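Local coordinates for ABC-type amino acid transport system, permease component (Caldanaerobacter subterraneus subsp. tengcongensis MB4, PDB 4YMU), which probably forms the membrane-spanning subunit of an ABC importer for amino acids, with arginine bound inside it in this crystal, at residues Gly77-Phe81 and Gly82-Pro86; Ala130-Arg134 and Tyr135-Pro139. All blocks are in the same frame, centred on the assembly; numbering follows the deposited sequence.

Contact 1 of 2, residues Gly77-Phe81 and Gly82-Pro86; sequences GLMQF and GMNIP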
# COMPACT_ATOMS: atom_id res chain seq x y z
N GLY C 77 -13.60 40.92 -3.47
CA GLY C 77 -14.39 40.75 -4.68
C GLY C 77 -15.88 40.99 -4.49
O GLY C 77 -16.59 41.24 -5.46
N LEU C 78 -16.36 40.94 -3.26
CA LEU C 78 -17.79 41.13 -3.06
C LEU C 78 -18.20 42.58 -2.77
O LEU C 78 -19.39 42.93 -2.86
CB LEU C 78 -18.31 40.17 -1.98
CG LEU C 78 -18.36 38.71 -2.44
CD1 LEU C 78 -19.12 37.86 -1.43
CD2 LEU C 78 -18.96 38.60 -3.84
N MET C 79 -17.23 43.42 -2.43
CA MET C 79 -17.48 44.82 -2.07
C MET C 79 -18.29 45.57 -3.13
O MET C 79 -19.30 46.22 -2.82
CB MET C 79 -16.17 45.53 -1.75
CG MET C 79 -15.69 45.29 -0.33
SD MET C 79 -13.92 45.62 -0.14
CE MET C 79 -13.68 45.17 1.58
N GLN C 80 -17.86 45.46 -4.39
CA GLN C 80 -18.51 46.16 -5.49
C GLN C 80 -19.97 45.77 -5.69
O GLN C 80 -20.65 46.33 -6.55
CB GLN C 80 -17.74 45.93 -6.79
CG GLN C 80 -17.70 44.48 -7.22
CD GLN C 80 -16.72 44.24 -8.34
OE1 GLN C 80 -15.50 44.15 -8.13
NE2 GLN C 80 -17.26 44.14 -9.56
N PHE C 81 -20.46 44.80 -4.93
CA PHE C 81 -21.87 44.43 -4.97
C PHE C 81 -22.57 44.97 -3.75
O PHE C 81 -23.65 44.49 -3.38
CB PHE C 81 -22.04 42.92 -5.05
CG PHE C 81 -21.40 42.31 -6.26
CD1 PHE C 81 -21.97 42.47 -7.51
CD2 PHE C 81 -20.23 41.56 -6.14
CE1 PHE C 81 -21.37 41.91 -8.64
CE2 PHE C 81 -19.63 41.00 -7.26
CZ PHE C 81 -20.20 41.17 -8.51
N GLY C 82 -21.95 45.94 -3.09
CA GLY C 82 -22.53 46.54 -1.90
C GLY C 82 -22.49 45.60 -0.72
O GLY C 82 -23.42 45.53 0.08
N MET C 83 -21.39 44.86 -0.62
CA MET C 83 -21.23 43.87 0.43
C MET C 83 -20.07 44.28 1.32
O MET C 83 -18.98 44.60 0.84
CB MET C 83 -20.93 42.53 -0.22
CG MET C 83 -21.96 42.12 -1.25
SD MET C 83 -23.25 41.06 -0.57
CE MET C 83 -22.27 39.64 -0.07
N ASN C 84 -20.29 44.25 2.63
CA ASN C 84 -19.24 44.59 3.58
C ASN C 84 -19.21 43.56 4.69
O ASN C 84 -19.44 43.89 5.85
CB ASN C 84 -19.43 46.00 4.14
CG ASN C 84 -18.95 47.07 3.18
OD1 ASN C 84 -17.82 47.02 2.68
ND2 ASN C 84 -19.80 48.06 2.91
N ILE C 85 -18.92 42.32 4.30
CA ILE C 85 -18.85 41.20 5.23
C ILE C 85 -17.61 41.32 6.09
O ILE C 85 -16.50 41.53 5.57
CB ILE C 85 -18.84 39.86 4.46
CG1 ILE C 85 -18.39 40.10 3.01
CG2 ILE C 85 -20.22 39.23 4.47
CD1 ILE C 85 -18.41 38.86 2.14
N PRO C 86 -17.78 41.16 7.42
CA PRO C 86 -16.72 41.22 8.43
C PRO C 86 -15.53 40.31 8.08
O PRO C 86 -15.66 39.45 7.21
CB PRO C 86 -17.41 40.73 9.70
CG PRO C 86 -18.86 40.99 9.49
CD PRO C 86 -19.10 40.88 8.01
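The backbone carbonyl of M79 receives two N-H groups from the next turn of the chain. G82 N lies 2.7 Å from M79 O, in a bond bent to 137° at the hydrogen. This donor stands above the carbonyl plane and not on a lone pair. M83 N adds a weak bond to the same M79 O at 3.3 Å. The first bond closes a beta turn over M79-G82. It overlaps the turn L78-F81, closed by F81 N on L78 O, shifted by one residue. The chain passes G82 with a positive phi of 72°, a conformation glycine takes up readily, and then runs back past the turn. The CA-H of M79 points nearly straight at M83 O, 3.3 Å from M79 CA. On the apolar side, L78 and M83 lie side by side. M83 is bent at chi2 (-94°) and again at chi3, and this curl brings its CE within 3.9 Å of L78 CD1. I85 CD1 meets the same methyl, L78 CD1, at 3.8 Å. F81 CB packs on M83 CG. Across the subunit interface, Q80 is hydrogen-bonded to E187 of the second subunit, and the F81 ring meets F186 of that subunit edge-to-face. Main-chain bonds and a small apolar cluster of L78, M83 and I85 thus shape this loop between helices 67-75 and 87-112, while Q80 and F81 meet the second subunit.

Contact 2 of 2, residues Ala130-Arg134 and Tyr135-Pro139; sequences AMAMR and YVIIP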
# COMPACT_ATOMS: atom_id res chain seq x y z
N ALA C 130 -27.10 -0.81 -1.35
CA ALA C 130 -27.49 -0.03 -0.18
C ALA C 130 -27.19 -0.74 1.14
O ALA C 130 -26.60 -0.16 2.05
CB ALA C 130 -28.97 0.36 -0.25
N MET C 131 -27.61 -1.99 1.24
CA MET C 131 -27.40 -2.76 2.47
C MET C 131 -25.90 -2.99 2.73
O MET C 131 -25.44 -2.94 3.88
CB MET C 131 -28.13 -4.09 2.39
CG MET C 131 -29.55 -3.96 1.88
SD MET C 131 -30.25 -5.58 1.50
CE MET C 131 -29.94 -6.36 3.08
N ALA C 132 -25.16 -3.24 1.65
CA ALA C 132 -23.72 -3.52 1.74
C ALA C 132 -23.06 -2.27 2.25
O ALA C 132 -22.12 -2.30 3.05
CB ALA C 132 -23.17 -3.89 0.36
N MET C 133 -23.59 -1.16 1.76
CA MET C 133 -23.09 0.14 2.12
C MET C 133 -23.31 0.42 3.59
O MET C 133 -22.37 0.74 4.33
CB MET C 133 -23.77 1.17 1.24
CG MET C 133 -22.85 2.25 0.81
SD MET C 133 -21.47 1.75 -0.21
CE MET C 133 -20.63 3.34 -0.31
N ARG C 134 -24.55 0.25 4.04
CA ARG C 134 -24.90 0.53 5.42
C ARG C 134 -24.21 -0.37 6.45
O ARG C 134 -23.65 0.11 7.43
CB ARG C 134 -26.41 0.45 5.62
CG ARG C 134 -26.79 0.48 7.09
CD ARG C 134 -28.26 0.79 7.30
NE ARG C 134 -28.58 0.84 8.72
CZ ARG C 134 -29.80 0.97 9.21
NH1 ARG C 134 -30.84 1.06 8.39
NH2 ARG C 134 -29.99 1.00 10.53
N TYR C 135 -24.25 -1.68 6.21
CA TYR C 135 -23.81 -2.62 7.24
C TYR C 135 -22.34 -3.03 7.14
O TYR C 135 -21.77 -3.49 8.13
CB TYR C 135 -24.71 -3.85 7.24
CG TYR C 135 -26.17 -3.51 7.41
CD1 TYR C 135 -26.67 -3.11 8.64
CD2 TYR C 135 -27.04 -3.59 6.34
CE1 TYR C 135 -28.00 -2.80 8.80
CE2 TYR C 135 -28.39 -3.28 6.49
CZ TYR C 135 -28.86 -2.88 7.73
OH TYR C 135 -30.20 -2.56 7.89
N VAL C 136 -21.72 -2.85 5.98
CA VAL C 136 -20.36 -3.34 5.79
C VAL C 136 -19.34 -2.27 5.42
O VAL C 136 -18.33 -2.11 6.11
CB VAL C 136 -20.31 -4.51 4.73
CG1 VAL C 136 -18.91 -4.74 4.22
CG2 VAL C 136 -20.88 -5.79 5.31
N ILE C 137 -19.59 -1.54 4.34
CA ILE C 137 -18.57 -0.66 3.80
C ILE C 137 -18.39 0.67 4.57
O ILE C 137 -17.28 1.03 4.94
CB ILE C 137 -18.83 -0.39 2.30
CG1 ILE C 137 -19.00 -1.72 1.56
CG2 ILE C 137 -17.75 0.49 1.72
CD1 ILE C 137 -19.67 -1.61 0.20
N ILE C 138 -19.50 1.39 4.78
CA ILE C 138 -19.47 2.69 5.47
C ILE C 138 -18.88 2.67 6.89
O ILE C 138 -18.11 3.56 7.24
CB ILE C 138 -20.86 3.39 5.44
CG1 ILE C 138 -21.14 3.91 4.03
CG2 ILE C 138 -20.95 4.52 6.45
CD1 ILE C 138 -22.58 4.13 3.75
N PRO C 139 -19.24 1.66 7.72
CA PRO C 139 -18.60 1.59 9.04
C PRO C 139 -17.08 1.51 9.00
O PRO C 139 -16.42 1.98 9.93
CB PRO C 139 -19.14 0.28 9.62
CG PRO C 139 -20.48 0.10 8.96
CD PRO C 139 -20.30 0.63 7.57
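One face of the Y135 ring carries the aliphatic chain of R134. R134 CG sits over the ring centre, 3.8 Å from the centroid of Y135, as a CH-pi contact. R134 runs extended, with CG anti to its backbone N (chi1 169°), and this lays the rest of the chain over the ring. Y135 OH lies over one face of the R134 guanidinium, near its rim, with the guanidinium and ring planes 14° apart. Y135 OH also has a weak hydrogen bond to a basic side chain of another protein's chain. An alanine in place of Y135 would remove this flat surface and would probably set the R134 chain free to turn. These residues lie on helix 129-160, which has a wider pi-type turn at 135-137. A132 O accepts from both V136 N (3.0 Å) and I137 N (2.9 Å), the latter in the carbonyl plane. I138 N bonds to M133 O in the same wide register. P139 has no N-H to offer, and the helix kinks there. The M133 and I138 side chains cross at about a right angle, with M133 CG 3.5 Å from I138 CD1. A132, V136 and I137 rest on helix 117-124, probably the EAA coupling helix of this family.

Both contacts are local, each folding one continuous stretch on itself, and both belong to the permease domain of this transporter family. They do not touch: their centres are about 45 Å apart and their nearest atoms about 34 Å. Contact 1 is at the surface, in a loop joining two helices, and none of its touching residues is buried. Contact 2 is partly buried on helix 129-160, with three buried residues. Their bonding differs accordingly. Tight turns and a small apolar cluster shape 77-86, whereas 130-139 keeps a helical bond pattern that widens into a pi-type turn before a proline kink. Each faces a different partner: the second copy of this protein at contact 1, and a different protein, probably the ATPase subunit, at contact 2.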